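Local coordinates for Agap007691-pb (Anopheles gambiae, PDB 5C98), which belongs to the serpin family and so probably acts as, or is related to, an inhibitor of serine proteases, although its own function has not been established, at residues Leu48-Phe53 with Thr316-Phe321; Tyr54-Ala59 with Arg115-Thr120; Pro135-Val140 with Gly158-Leu163; His167-Phe172 with Leu307-Asp312. All blocks are in the same frame, centred on the assembly; numbering follows the deposited sequence. Where two conformers were deposited one is given.

Interaction 1 of 4, residues Leu48-Phe53 with Thr316-Phe321; sequences LALSMF and TRLNGF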
loop_
_atom_site.group_PDB
_atom_site.type_symbol
_atom_site.label_atom_id
_atom_site.label_comp_id
_atom_site.label_asym_id
_atom_site.label_seq_id
_atom_site.Cartn_x
_atom_site.Cartn_y
_atom_site.Cartn_z
ATOM N N LEU A 48 -0.986 -5.535 8.979
ATOM C CA LEU A 48 -1.721 -6.791 9.073
ATOM C C LEU A 48 -0.802 -7.979 8.866
ATOM O O LEU A 48 -0.918 -9.005 9.570
ATOM C CB LEU A 48 -2.872 -6.826 8.070
ATOM C CG LEU A 48 -4.003 -5.878 8.445
ATOM C CD1 LEU A 48 -4.962 -5.775 7.286
ATOM C CD2 LEU A 48 -4.774 -6.310 9.707
ATOM N N ALA A 49 0.087 -7.883 7.885
ATOM C CA ALA A 49 0.966 -9.007 7.600
ATOM C C ALA A 49 1.969 -9.208 8.734
ATOM O O ALA A 49 2.163 -10.325 9.220
ATOM C CB ALA A 49 1.678 -8.816 6.266
ATOM N N LEU A 50 2.615 -8.138 9.173
ATOM C CA LEU A 50 3.611 -8.286 10.213
ATOM C C LEU A 50 2.982 -8.754 11.522
ATOM O O LEU A 50 3.630 -9.461 12.303
ATOM C CB LEU A 50 4.365 -6.959 10.340
ATOM C CG LEU A 50 5.675 -6.928 11.100
ATOM C CD1 LEU A 50 6.617 -8.040 10.652
ATOM C CD2 LEU A 50 6.319 -5.564 10.928
ATOM N N SER A 51 1.739 -8.379 11.771
ATOM C CA SER A 51 1.042 -8.752 12.995
ATOM C C SER A 51 0.933 -10.258 13.163
ATOM O O SER A 51 0.742 -10.742 14.287
ATOM C CB SER A 51 -0.381 -8.177 12.978
ATOM O OG SER A 51 -0.402 -6.822 13.350
ATOM N N MET A 52 0.985 -11.020 12.062
ATOM C CA MET A 52 0.930 -12.481 12.168
ATOM C C MET A 52 2.065 -13.004 13.029
ATOM O O MET A 52 1.936 -14.062 13.644
ATOM C CB MET A 52 0.992 -13.127 10.778
ATOM C CG MET A 52 -0.113 -12.708 9.840
ATOM S SD MET A 52 -0.210 -13.738 8.365
ATOM C CE MET A 52 1.331 -13.287 7.559
ATOM N N PHE A 53 3.187 -12.289 13.076
ATOM C CA PHE A 53 4.310 -12.739 13.888
ATOM C C PHE A 53 4.218 -12.294 15.342
ATOM O O PHE A 53 5.008 -12.755 16.165
ATOM C CB PHE A 53 5.602 -12.226 13.251
ATOM C CG PHE A 53 5.849 -12.807 11.905
ATOM C CD1 PHE A 53 6.528 -13.998 11.785
ATOM C CD2 PHE A 53 5.324 -12.216 10.759
ATOM C CE1 PHE A 53 6.743 -14.568 10.542
ATOM C CE2 PHE A 53 5.523 -12.798 9.507
ATOM C CZ PHE A 53 6.234 -13.971 9.410
ATOM N N THR A 316 14.527 -16.133 15.713
ATOM C CA THR A 316 15.099 -15.524 14.524
ATOM C C THR A 316 14.491 -14.148 14.296
ATOM O O THR A 316 13.344 -13.882 14.656
ATOM C CB THR A 316 14.885 -16.381 13.250
ATOM O OG1 THR A 316 15.473 -15.717 12.117
ATOM C CG2 THR A 316 13.420 -16.608 12.958
ATOM N N ARG A 317 15.273 -13.266 13.685
ATOM C CA ARG A 317 14.737 -12.020 13.172
ATOM C C ARG A 317 14.021 -12.279 11.855
ATOM O O ARG A 317 14.186 -13.321 11.217
ATOM C CB ARG A 317 15.865 -11.022 12.924
ATOM C CG ARG A 317 16.844 -11.500 11.855
ATOM C CD ARG A 317 18.117 -10.669 11.818
ATOM N NE ARG A 317 18.910 -10.864 13.028
ATOM C CZ ARG A 317 19.882 -10.044 13.423
ATOM N NH1 ARG A 317 20.167 -8.958 12.710
ATOM N NH2 ARG A 317 20.562 -10.303 14.538
ATOM N N LEU A 318 13.206 -11.315 11.458
ATOM C CA LEU A 318 12.640 -11.317 10.122
ATOM C C LEU A 318 13.704 -10.778 9.184
ATOM O O LEU A 318 14.170 -9.652 9.363
ATOM C CB LEU A 318 11.391 -10.456 10.114
ATOM C CG LEU A 318 10.634 -10.360 8.797
ATOM C CD1 LEU A 318 10.313 -11.733 8.222
ATOM C CD2 LEU A 318 9.360 -9.507 9.001
ATOM N N ASN A 319 14.124 -11.592 8.212
ATOM C CA ASN A 319 15.260 -11.213 7.367
ATOM C C ASN A 319 14.917 -10.213 6.272
ATOM O O ASN A 319 15.818 -9.522 5.784
ATOM C CB ASN A 319 15.906 -12.447 6.732
ATOM C CG ASN A 319 16.483 -13.369 7.752
ATOM O OD1 ASN A 319 15.997 -14.475 7.951
ATOM N ND2 ASN A 319 17.509 -12.891 8.462
ATOM N N GLY A 320 13.647 -10.094 5.900
ATOM C CA GLY A 320 13.231 -9.171 4.877
ATOM C C GLY A 320 11.730 -9.060 4.844
ATOM O O GLY A 320 11.025 -9.987 5.260
ATOM N N PHE A 321 11.255 -7.918 4.363
ATOM C CA PHE A 321 9.819 -7.686 4.169
ATOM C C PHE A 321 9.709 -6.745 2.984
ATOM O O PHE A 321 10.121 -5.587 3.088
ATOM C CB PHE A 321 9.194 -7.082 5.432
ATOM C CG PHE A 321 7.689 -6.900 5.369
ATOM C CD1 PHE A 321 6.941 -7.414 4.316
ATOM C CD2 PHE A 321 7.027 -6.209 6.369
ATOM C CE1 PHE A 321 5.540 -7.244 4.265
ATOM C CE2 PHE A 321 5.644 -6.032 6.303
ATOM C CZ PHE A 321 4.920 -6.550 5.261
#
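F321 and L318 meet one flank of the helix end at A49 and L50, a small example of how a helix is seated on a sheet by apolar side chains alone. F321 is one of three side chains that share the contact almost equally, and can be followed outward. Its CB points at the helix, and CG lies anti to the backbone N (chi1 -176°), which extends the ring across the gap. A chi2 of 8° brings CA close to the ring plane. CD1 lies beside the backbone of L171 on the adjoining strand. At the far end CZ comes within 4.1 Å of A49 CB, while CE2 stands 4.3 Å from L50 CB; both carbons approach the ring obliquely. L318, three residues earlier, sends its CD2 to 3.5 Å from L50 CD1 in the conformer of L50 described here. The nearest CA atoms, those of L50 and F321, are 8.7 Å apart. F65 and F69 of helix 59-69 also pack on L50, and L171 and S173 on F321. Such burial of a short helix behind the central beta-sheet, here at strand 320-328, is characteristic of the serpin fold.

Interaction 2 of 4, residues Tyr54-Ala59 with Arg115-Thr120; sequences YPLAGA and RLFHRT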
loop_
_atom_site.group_PDB
_atom_site.type_symbol
_atom_site.label_atom_id
_atom_site.label_comp_id
_atom_site.label_asym_id
_atom_site.label_seq_id
_atom_site.Cartn_x
_atom_site.Cartn_y
_atom_site.Cartn_z
ATOM N N TYR A 54 3.283 -11.407 15.687
ATOM C CA TYR A 54 3.193 -10.921 17.059
ATOM C C TYR A 54 3.047 -12.021 18.088
ATOM O O TYR A 54 3.724 -11.946 19.122
ATOM C CB TYR A 54 2.018 -9.947 17.131
ATOM C CG TYR A 54 1.690 -9.332 18.470
ATOM C CD1 TYR A 54 2.583 -8.463 19.088
ATOM C CD2 TYR A 54 0.451 -9.521 19.048
ATOM C CE1 TYR A 54 2.270 -7.852 20.260
ATOM C CE2 TYR A 54 0.124 -8.924 20.231
ATOM C CZ TYR A 54 1.033 -8.078 20.832
ATOM O OH TYR A 54 0.718 -7.448 22.015
ATOM N N PRO A 55 2.231 -13.054 17.877
ATOM C CA PRO A 55 2.140 -14.119 18.889
ATOM C C PRO A 55 3.426 -14.909 19.066
ATOM O O PRO A 55 3.567 -15.598 20.085
ATOM C CB PRO A 55 1.002 -15.010 18.364
ATOM C CG PRO A 55 0.307 -14.199 17.332
ATOM C CD PRO A 55 1.303 -13.285 16.758
ATOM N N LEU A 56 4.346 -14.843 18.111
ATOM C CA LEU A 56 5.597 -15.592 18.135
ATOM C C LEU A 56 6.749 -14.769 18.661
ATOM O O LEU A 56 7.870 -15.261 18.749
ATOM C CB LEU A 56 5.936 -16.049 16.708
ATOM C CG LEU A 56 4.787 -16.799 16.027
ATOM C CD1 LEU A 56 5.265 -17.519 14.800
ATOM C CD2 LEU A 56 4.127 -17.786 16.973
ATOM N N ALA A 57 6.496 -13.521 19.013
ATOM C CA ALA A 57 7.547 -12.558 19.264
ATOM C C ALA A 57 7.856 -12.475 20.745
ATOM O O ALA A 57 6.973 -12.601 21.594
ATOM C CB ALA A 57 7.103 -11.177 18.759
ATOM N N GLY A 58 9.130 -12.223 21.054
ATOM C CA GLY A 58 9.550 -11.981 22.412
ATOM C C GLY A 58 9.173 -10.583 22.862
ATOM O O GLY A 58 8.530 -9.814 22.150
ATOM N N ALA A 59 9.603 -10.251 24.076
ATOM C CA ALA A 59 9.139 -9.029 24.719
ATOM C C ALA A 59 9.499 -7.785 23.923
ATOM O O ALA A 59 8.690 -6.851 23.832
ATOM C CB ALA A 59 9.761 -8.936 26.100
ATOM N N ARG A 115 0.514 -24.049 13.511
ATOM C CA ARG A 115 -0.899 -23.846 13.810
ATOM C C ARG A 115 -1.354 -22.479 13.311
ATOM O O ARG A 115 -2.391 -22.356 12.649
ATOM C CB ARG A 115 -1.148 -23.974 15.319
ATOM C CG ARG A 115 -2.629 -23.790 15.699
ATOM C CD ARG A 115 -2.879 -23.818 17.213
ATOM N NE ARG A 115 -2.201 -22.729 17.925
ATOM C CZ ARG A 115 -2.689 -21.498 18.103
ATOM N NH1 ARG A 115 -3.886 -21.179 17.636
ATOM N NH2 ARG A 115 -1.991 -20.587 18.778
ATOM N N LEU A 116 -0.580 -21.441 13.612
ATOM C CA LEU A 116 -0.998 -20.091 13.282
ATOM C C LEU A 116 -0.916 -19.835 11.778
ATOM O O LEU A 116 -1.847 -19.275 11.187
ATOM C CB LEU A 116 -0.153 -19.078 14.057
ATOM C CG LEU A 116 -0.461 -18.987 15.536
ATOM C CD1 LEU A 116 0.606 -18.138 16.198
ATOM C CD2 LEU A 116 -1.840 -18.397 15.743
ATOM N N PHE A 117 0.181 -20.241 11.143
ATOM C CA PHE A 117 0.417 -19.852 9.760
ATOM C C PHE A 117 -0.185 -20.820 8.760
ATOM O O PHE A 117 -0.436 -20.416 7.619
ATOM C CB PHE A 117 1.915 -19.635 9.523
ATOM C CG PHE A 117 2.413 -18.299 10.003
ATOM C CD1 PHE A 117 2.500 -17.998 11.361
ATOM C CD2 PHE A 117 2.781 -17.313 9.098
ATOM C CE1 PHE A 117 2.949 -16.766 11.793
ATOM C CE2 PHE A 117 3.231 -16.067 9.541
ATOM C CZ PHE A 117 3.301 -15.796 10.885
ATOM N N HIS A 118 -0.425 -22.070 9.145
ATOM C CA HIS A 118 -1.039 -23.032 8.233
ATOM C C HIS A 118 -2.523 -23.187 8.452
ATOM O O HIS A 118 -3.235 -23.564 7.516
ATOM C CB HIS A 118 -0.402 -24.419 8.360
ATOM C CG HIS A 118 1.042 -24.462 7.988
ATOM N ND1 HIS A 118 1.867 -25.510 8.339
ATOM C CD2 HIS A 118 1.809 -23.602 7.280
ATOM C CE1 HIS A 118 3.084 -25.281 7.879
ATOM N NE2 HIS A 118 3.075 -24.129 7.234
ATOM N N ARG A 119 -3.004 -22.943 9.676
ATOM C CA ARG A 119 -4.366 -23.295 10.046
ATOM C C ARG A 119 -5.153 -22.177 10.716
ATOM O O ARG A 119 -6.288 -22.421 11.127
ATOM C CB ARG A 119 -4.385 -24.570 10.931
ATOM C CG ARG A 119 -3.499 -25.714 10.373
ATOM C CD ARG A 119 -3.627 -27.057 11.133
ATOM N NE ARG A 119 -3.293 -26.944 12.550
ATOM C CZ ARG A 119 -2.090 -27.161 13.079
ATOM N NH1 ARG A 119 -1.061 -27.515 12.321
ATOM N NH2 ARG A 119 -1.919 -27.030 14.387
ATOM N N THR A 120 -4.603 -20.960 10.834
ATOM C CA THR A 120 -5.314 -19.846 11.461
ATOM C C THR A 120 -5.342 -18.620 10.545
ATOM O O THR A 120 -6.413 -18.164 10.135
ATOM C CB THR A 120 -4.676 -19.460 12.805
ATOM O OG1 THR A 120 -4.488 -20.632 13.608
ATOM C CG2 THR A 120 -5.554 -18.486 13.543
#
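P55 and L116 are the residues whose CA atoms come nearest, 8.8 Å apart, where the 3-10 turn 54-56 faces the last turns of helix 111-119. Side chains fill this gap. One methyl, L116 CD1, does double duty: it lies 3.8 Å from P55 CB and 3.6 Å from L56 CD2. L56 and L116 run past each other in opposite directions, whereas P55 crosses L116 at a slant. The fork of L56 serves two partners, for its other methyl, CD1, turns to F117 and reaches ring atom CE1 at 3.9 Å, oblique to the ring. With CG anti to the carbonyl carbon (chi1 -53°), the fork of L56 is directed at both helix residues. F117 is itself stacked on F113 and meets F53.

The polar groups described here belong to the helix side. L116 CG lies 3.9 Å above one face of the R115 guanidinium, offset toward its rim, and R115 NH2 forms a salt bridge with E112. R115 O takes two hydrogen bonds from opposite faces of the carbonyl plane, from R119 N and from T120 OG1, the latter at 2.9 Å and 48° out of that plane. No hydrogen bond spans the contact, so the turn and the helix are joined by van der Waals packing and the burial of hydrocarbon, while these polar bonds stay within 111-120.

Interaction 3 of 4, residues Pro135-Val140 with Gly158-Leu163; sequences PSALAV and GDVFSL
V160 reaches S136 and A137 through a single methyl, showing how much one branched residue can do where a helix meets a short helical turn. Its chi1 of -66° sets CG1 anti to the carbonyl carbon and leaves CG2 in the crowded position between backbone N and carbonyl carbon. From there CG2 touches S136 CB at 3.9 Å and A137 N at the same distance of 3.9 Å, with A137 CB slightly farther at 4.1 Å. The methyl thus rests against backbone as well as side chain, and the CA atoms of A137 and V160 come within 6.5 Å. In serpins a helix such as 133-146 lies across the face of the central sheet, and the connection that follows it leads back along the sheet to the next strand, here 169-177; V160 sits on that return path and also packs on M170 and F172. Of the S136 side chain, CB is what meets V160. Its OG stands beside the backbone N (chi1 -66°) and is hydrogen-bonded to the carbonyl of D132, one turn back. V140, a turn further along the helix, also points its CB toward the connection, and its side chain packs on F154 and I155 as well as on F172.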
loop_
_atom_site.group_PDB
_atom_site.type_symbol
_atom_site.label_atom_id
_atom_site.label_comp_id
_atom_site.label_asym_id
_atom_site.label_seq_id
_atom_site.Cartn_x
_atom_site.Cartn_y
_atom_site.Cartn_z
ATOM N N PRO A 135 15.104 -20.347 -6.998
ATOM C CA PRO A 135 13.812 -20.926 -6.594
ATOM C C PRO A 135 13.091 -20.083 -5.579
ATOM O O PRO A 135 11.852 -20.074 -5.541
ATOM C CB PRO A 135 14.191 -22.297 -6.013
ATOM C CG PRO A 135 15.640 -22.162 -5.638
ATOM C CD PRO A 135 16.225 -21.253 -6.691
ATOM N N SER A 136 13.833 -19.372 -4.739
ATOM C CA SER A 136 13.203 -18.518 -3.745
ATOM C C SER A 136 12.390 -17.410 -4.409
ATOM O O SER A 136 11.215 -17.191 -4.077
ATOM C CB SER A 136 14.282 -17.940 -2.823
ATOM O OG SER A 136 14.903 -18.950 -2.044
ATOM N N ALA A 137 12.974 -16.730 -5.389
ATOM C CA ALA A 137 12.234 -15.686 -6.090
ATOM C C ALA A 137 11.090 -16.263 -6.916
ATOM O O ALA A 137 10.006 -15.660 -6.994
ATOM C CB ALA A 137 13.178 -14.850 -6.954
ATOM N N LEU A 138 11.294 -17.443 -7.512
ATOM C CA LEU A 138 10.243 -18.036 -8.326
ATOM C C LEU A 138 9.018 -18.381 -7.487
ATOM O O LEU A 138 7.881 -18.218 -7.946
ATOM C CB LEU A 138 10.768 -19.279 -9.044
ATOM C CG LEU A 138 9.755 -19.895 -10.015
ATOM C CD1 LEU A 138 9.377 -18.915 -11.103
ATOM C CD2 LEU A 138 10.313 -21.177 -10.623
ATOM N N ALA A 139 9.216 -18.848 -6.259
ATOM C CA ALA A 139 8.068 -19.158 -5.416
ATOM C C ALA A 139 7.222 -17.920 -5.184
ATOM O O ALA A 139 5.987 -17.972 -5.263
ATOM C CB ALA A 139 8.546 -19.754 -4.089
ATOM N N VAL A 140 7.865 -16.786 -4.904
ATOM C CA VAL A 140 7.129 -15.551 -4.665
ATOM C C VAL A 140 6.434 -15.094 -5.939
ATOM O O VAL A 140 5.231 -14.792 -5.950
ATOM C CB VAL A 140 8.078 -14.456 -4.143
ATOM C CG1 VAL A 140 7.299 -13.145 -3.900
ATOM C CG2 VAL A 140 8.774 -14.930 -2.860
ATOM N N GLY A 158 17.625 -10.548 -6.445
ATOM C CA GLY A 158 18.369 -9.763 -5.480
ATOM C C GLY A 158 17.608 -9.483 -4.199
ATOM O O GLY A 158 18.215 -9.273 -3.146
ATOM N N ASP A 159 16.271 -9.479 -4.259
ATOM C CA ASP A 159 15.485 -9.142 -3.080
ATOM C C ASP A 159 15.491 -10.263 -2.055
ATOM O O ASP A 159 15.200 -10.017 -0.875
ATOM C CB ASP A 159 14.039 -8.821 -3.483
ATOM C CG ASP A 159 13.934 -7.590 -4.356
ATOM O OD1 ASP A 159 14.468 -6.537 -3.955
ATOM O OD2 ASP A 159 13.337 -7.673 -5.456
ATOM N N VAL A 160 15.779 -11.496 -2.470
ATOM C CA VAL A 160 15.790 -12.635 -1.560
ATOM C C VAL A 160 17.185 -13.194 -1.353
ATOM O O VAL A 160 17.354 -14.130 -0.563
ATOM C CB VAL A 160 14.828 -13.750 -2.015
ATOM C CG1 VAL A 160 13.378 -13.274 -1.947
ATOM C CG2 VAL A 160 15.198 -14.243 -3.410
ATOM N N PHE A 161 18.192 -12.633 -2.009
ATOM C CA PHE A 161 19.533 -13.191 -1.969
ATOM C C PHE A 161 20.222 -12.918 -0.634
ATOM O O PHE A 161 20.054 -11.855 -0.031
ATOM C CB PHE A 161 20.385 -12.556 -3.062
ATOM C CG PHE A 161 21.832 -12.877 -2.920
ATOM C CD1 PHE A 161 22.322 -14.071 -3.406
ATOM C CD2 PHE A 161 22.684 -12.022 -2.239
ATOM C CE1 PHE A 161 23.643 -14.406 -3.236
ATOM C CE2 PHE A 161 24.012 -12.353 -2.077
ATOM C CZ PHE A 161 24.490 -13.546 -2.573
ATOM N N SER A 162 21.038 -13.882 -0.192
ATOM C CA SER A 162 21.926 -13.678 0.947
ATOM C C SER A 162 23.146 -14.574 0.810
ATOM O O SER A 162 23.055 -15.680 0.284
ATOM C CB SER A 162 21.228 -13.986 2.291
ATOM O OG SER A 162 20.599 -15.274 2.325
ATOM N N LEU A 163 24.291 -14.073 1.275
ATOM C CA LEU A 163 25.448 -14.932 1.474
ATOM C C LEU A 163 25.303 -15.645 2.812
ATOM O O LEU A 163 24.505 -15.229 3.655
ATOM C CB LEU A 163 26.723 -14.096 1.491
ATOM C CG LEU A 163 27.207 -13.579 0.144
ATOM C CD1 LEU A 163 28.281 -12.492 0.319
ATOM C CD2 LEU A 163 27.769 -14.735 -0.701
#

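Interaction 4 of 4, residues His167-Phe172 with Leu307-Asp312; sequences HKLMLF and LHVFHD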
loop_
_atom_site.group_PDB
_atom_site.type_symbol
_atom_site.label_atom_id
_atom_site.label_comp_id
_atom_site.label_asym_id
_atom_site.label_seq_id
_atom_site.Cartn_x
_atom_site.Cartn_y
_atom_site.Cartn_z
ATOM N N HIS A 167 19.404 -16.299 4.773
ATOM C CA HIS A 167 18.141 -15.935 5.401
ATOM C C HIS A 167 17.329 -17.171 5.756
ATOM O O HIS A 167 17.396 -18.198 5.078
ATOM C CB HIS A 167 17.322 -15.104 4.425
ATOM C CG HIS A 167 17.892 -13.754 4.160
ATOM N ND1 HIS A 167 18.856 -13.177 4.958
ATOM C CD2 HIS A 167 17.600 -12.844 3.199
ATOM C CE1 HIS A 167 19.143 -11.971 4.490
ATOM N NE2 HIS A 167 18.403 -11.750 3.420
ATOM N N LYS A 168 16.545 -17.060 6.844
ATOM C CA LYS A 168 15.642 -18.123 7.278
ATOM C C LYS A 168 14.170 -17.804 7.089
ATOM O O LYS A 168 13.370 -18.738 7.027
ATOM C CB LYS A 168 15.853 -18.437 8.765
ATOM C CG LYS A 168 17.265 -18.906 9.119
ATOM C CD LYS A 168 17.364 -19.192 10.617
ATOM C CE LYS A 168 18.775 -19.047 11.136
ATOM N NZ LYS A 168 19.672 -20.081 10.582
ATOM N N LEU A 169 13.797 -16.519 6.997
ATOM C CA LEU A 169 12.400 -16.108 7.116
ATOM C C LEU A 169 12.214 -14.795 6.381
ATOM O O LEU A 169 12.880 -13.807 6.710
ATOM C CB LEU A 169 12.048 -15.896 8.583
ATOM C CG LEU A 169 10.635 -15.430 8.884
ATOM C CD1 LEU A 169 9.610 -16.534 8.585
ATOM C CD2 LEU A 169 10.518 -15.025 10.362
ATOM N N MET A 170 11.277 -14.754 5.429
ATOM C CA MET A 170 11.000 -13.535 4.685
ATOM C C MET A 170 9.510 -13.394 4.452
ATOM O O MET A 170 8.789 -14.387 4.328
ATOM C CB MET A 170 11.672 -13.547 3.321
ATOM C CG MET A 170 13.178 -13.769 3.413
ATOM S SD MET A 170 14.032 -13.383 1.872
ATOM C CE MET A 170 14.007 -11.609 1.941
ATOM N N LEU A 171 9.057 -12.141 4.421
ATOM C CA LEU A 171 7.645 -11.810 4.336
ATOM C C LEU A 171 7.402 -10.939 3.115
ATOM O O LEU A 171 8.247 -10.113 2.758
ATOM C CB LEU A 171 7.203 -11.032 5.595
ATOM C CG LEU A 171 5.733 -10.612 5.696
ATOM C CD1 LEU A 171 4.795 -11.824 5.692
ATOM C CD2 LEU A 171 5.572 -9.786 6.961
ATOM N N PHE A 172 6.244 -11.106 2.475
ATOM C CA PHE A 172 5.846 -10.362 1.292
ATOM C C PHE A 172 4.399 -9.922 1.415
ATOM O O PHE A 172 3.573 -10.653 1.959
ATOM C CB PHE A 172 6.072 -11.211 0.033
ATOM C CG PHE A 172 7.471 -11.712 -0.044
ATOM C CD1 PHE A 172 8.454 -10.957 -0.672
ATOM C CD2 PHE A 172 7.840 -12.890 0.565
ATOM C CE1 PHE A 172 9.761 -11.407 -0.686
ATOM C CE2 PHE A 172 9.138 -13.314 0.562
ATOM C CZ PHE A 172 10.095 -12.583 -0.070
ATOM N N LEU A 307 11.763 -13.876 17.078
ATOM C CA LEU A 307 10.582 -14.627 16.632
ATOM C C LEU A 307 10.782 -16.126 16.766
ATOM O O LEU A 307 11.781 -16.681 16.285
ATOM C CB LEU A 307 10.252 -14.323 15.175
ATOM C CG LEU A 307 10.097 -12.842 14.846
ATOM C CD1 LEU A 307 9.734 -12.603 13.382
ATOM C CD2 LEU A 307 9.066 -12.203 15.758
ATOM N N HIS A 308 9.812 -16.780 17.385
ATOM C CA HIS A 308 9.845 -18.230 17.569
ATOM C C HIS A 308 9.131 -18.882 16.397
ATOM O O HIS A 308 7.915 -19.031 16.389
ATOM C CB HIS A 308 9.200 -18.624 18.885
ATOM C CG HIS A 308 9.279 -20.085 19.172
ATOM N ND1 HIS A 308 8.378 -20.727 19.988
ATOM C CD2 HIS A 308 10.151 -21.032 18.753
ATOM C CE1 HIS A 308 8.684 -22.008 20.054
ATOM N NE2 HIS A 308 9.756 -22.219 19.313
ATOM N N VAL A 309 9.910 -19.258 15.385
ATOM C CA VAL A 309 9.390 -19.863 14.169
ATOM C C VAL A 309 9.775 -21.329 14.062
ATOM O O VAL A 309 8.967 -22.151 13.622
ATOM C CB VAL A 309 9.914 -19.089 12.954
ATOM C CG1 VAL A 309 9.560 -19.796 11.640
ATOM C CG2 VAL A 309 9.396 -17.671 13.002
ATOM N N PHE A 310 11.001 -21.664 14.442
ATOM C CA PHE A 310 11.568 -22.982 14.194
ATOM C C PHE A 310 11.615 -23.855 15.445
ATOM O O PHE A 310 11.612 -23.386 16.585
ATOM C CB PHE A 310 12.962 -22.805 13.608
ATOM C CG PHE A 310 12.957 -22.056 12.309
ATOM C CD1 PHE A 310 12.471 -22.661 11.170
ATOM C CD2 PHE A 310 13.359 -20.733 12.230
ATOM C CE1 PHE A 310 12.409 -21.994 9.978
ATOM C CE2 PHE A 310 13.307 -20.064 11.034
ATOM C CZ PHE A 310 12.830 -20.693 9.907
ATOM N N HIS A 311 11.666 -25.161 15.200
ATOM C CA HIS A 311 11.645 -26.137 16.270
ATOM C C HIS A 311 12.905 -26.076 17.129
ATOM O O HIS A 311 12.821 -26.012 18.363
ATOM C CB HIS A 311 11.500 -27.518 15.644
ATOM C CG HIS A 311 11.619 -28.629 16.627
ATOM N ND1 HIS A 311 10.647 -28.878 17.564
ATOM C CD2 HIS A 311 12.607 -29.526 16.851
ATOM C CE1 HIS A 311 11.015 -29.907 18.307
ATOM N NE2 HIS A 311 12.203 -30.316 17.898
ATOM N N ASP A 312 14.082 -26.130 16.506
ATOM C CA ASP A 312 15.323 -26.283 17.266
ATOM C C ASP A 312 16.463 -25.462 16.675
ATOM O O ASP A 312 17.594 -25.946 16.561
ATOM C CB ASP A 312 15.733 -27.753 17.344
ATOM C CG ASP A 312 15.871 -28.394 15.972
ATOM O OD1 ASP A 312 15.961 -27.659 14.968
ATOM O OD2 ASP A 312 15.884 -29.643 15.900
#
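K168 and L169 each meet the loop 307-312 in a different way, the first along the edge of an aromatic ring and the second against two aliphatic tips. F310 presents its edge to K168: the carbonyl O of K168 lies in the plane of the ring, 3.5 Å from CZ, where the slightly positive ring hydrogens would probably be attracted to it. K168 CB adds a contact of 3.8 Å with F310 CE2, the two side chains crossing at a slant. The rest of the lysine leads away from the loop, with a bend at chi4 (-67°). One face of the F310 ring is backed from within its own loop by V309 CG1, which stands 3.7 Å above the ring centre.

L169 extends with CG anti to the backbone N (chi1 179°), and its CD2 reaches both L307 CD1 and V309 CG2, each at 3.9 Å. It meets L307 at about a right angle and V309 more obliquely. No hydrogen bond passes between the segments; the polar links run elsewhere, with N319 OD1 accepting from the backbone N of both K168 and L169. Strand 169-177 lies between strand 95-104, whose V101 and V103 pack on L169, and strand 320-328, and the loop that follows helix 300-303 closes over its beginning.

How the interactions relate
Interactions 1, 2 and 4 form one continuous cluster: centres 1 and 4 are 8 Å apart, 1 and 2 10 Å, and 2 and 4 11 Å. Interactions 1 and 4 reach neighbouring parallel strands, 320-328 and 169-177. F53 and F117 join interaction 1 to 2, and the backbone of L56 meets that of H308 between 2 and 4. Interaction 3 lies 15 Å from 4, centre to centre, but touches it through V140 and F172. Along the chain, 2, 3 and 4 follow in series inside the long loop that 1 closes. Segments distant in sequence thus gather near one end of the central sheet, where strands 169-177 and 320-328 correspond to the pair that parts in inhibitory serpins when a cleaved reactive loop inserts; whether this protein does so is not established.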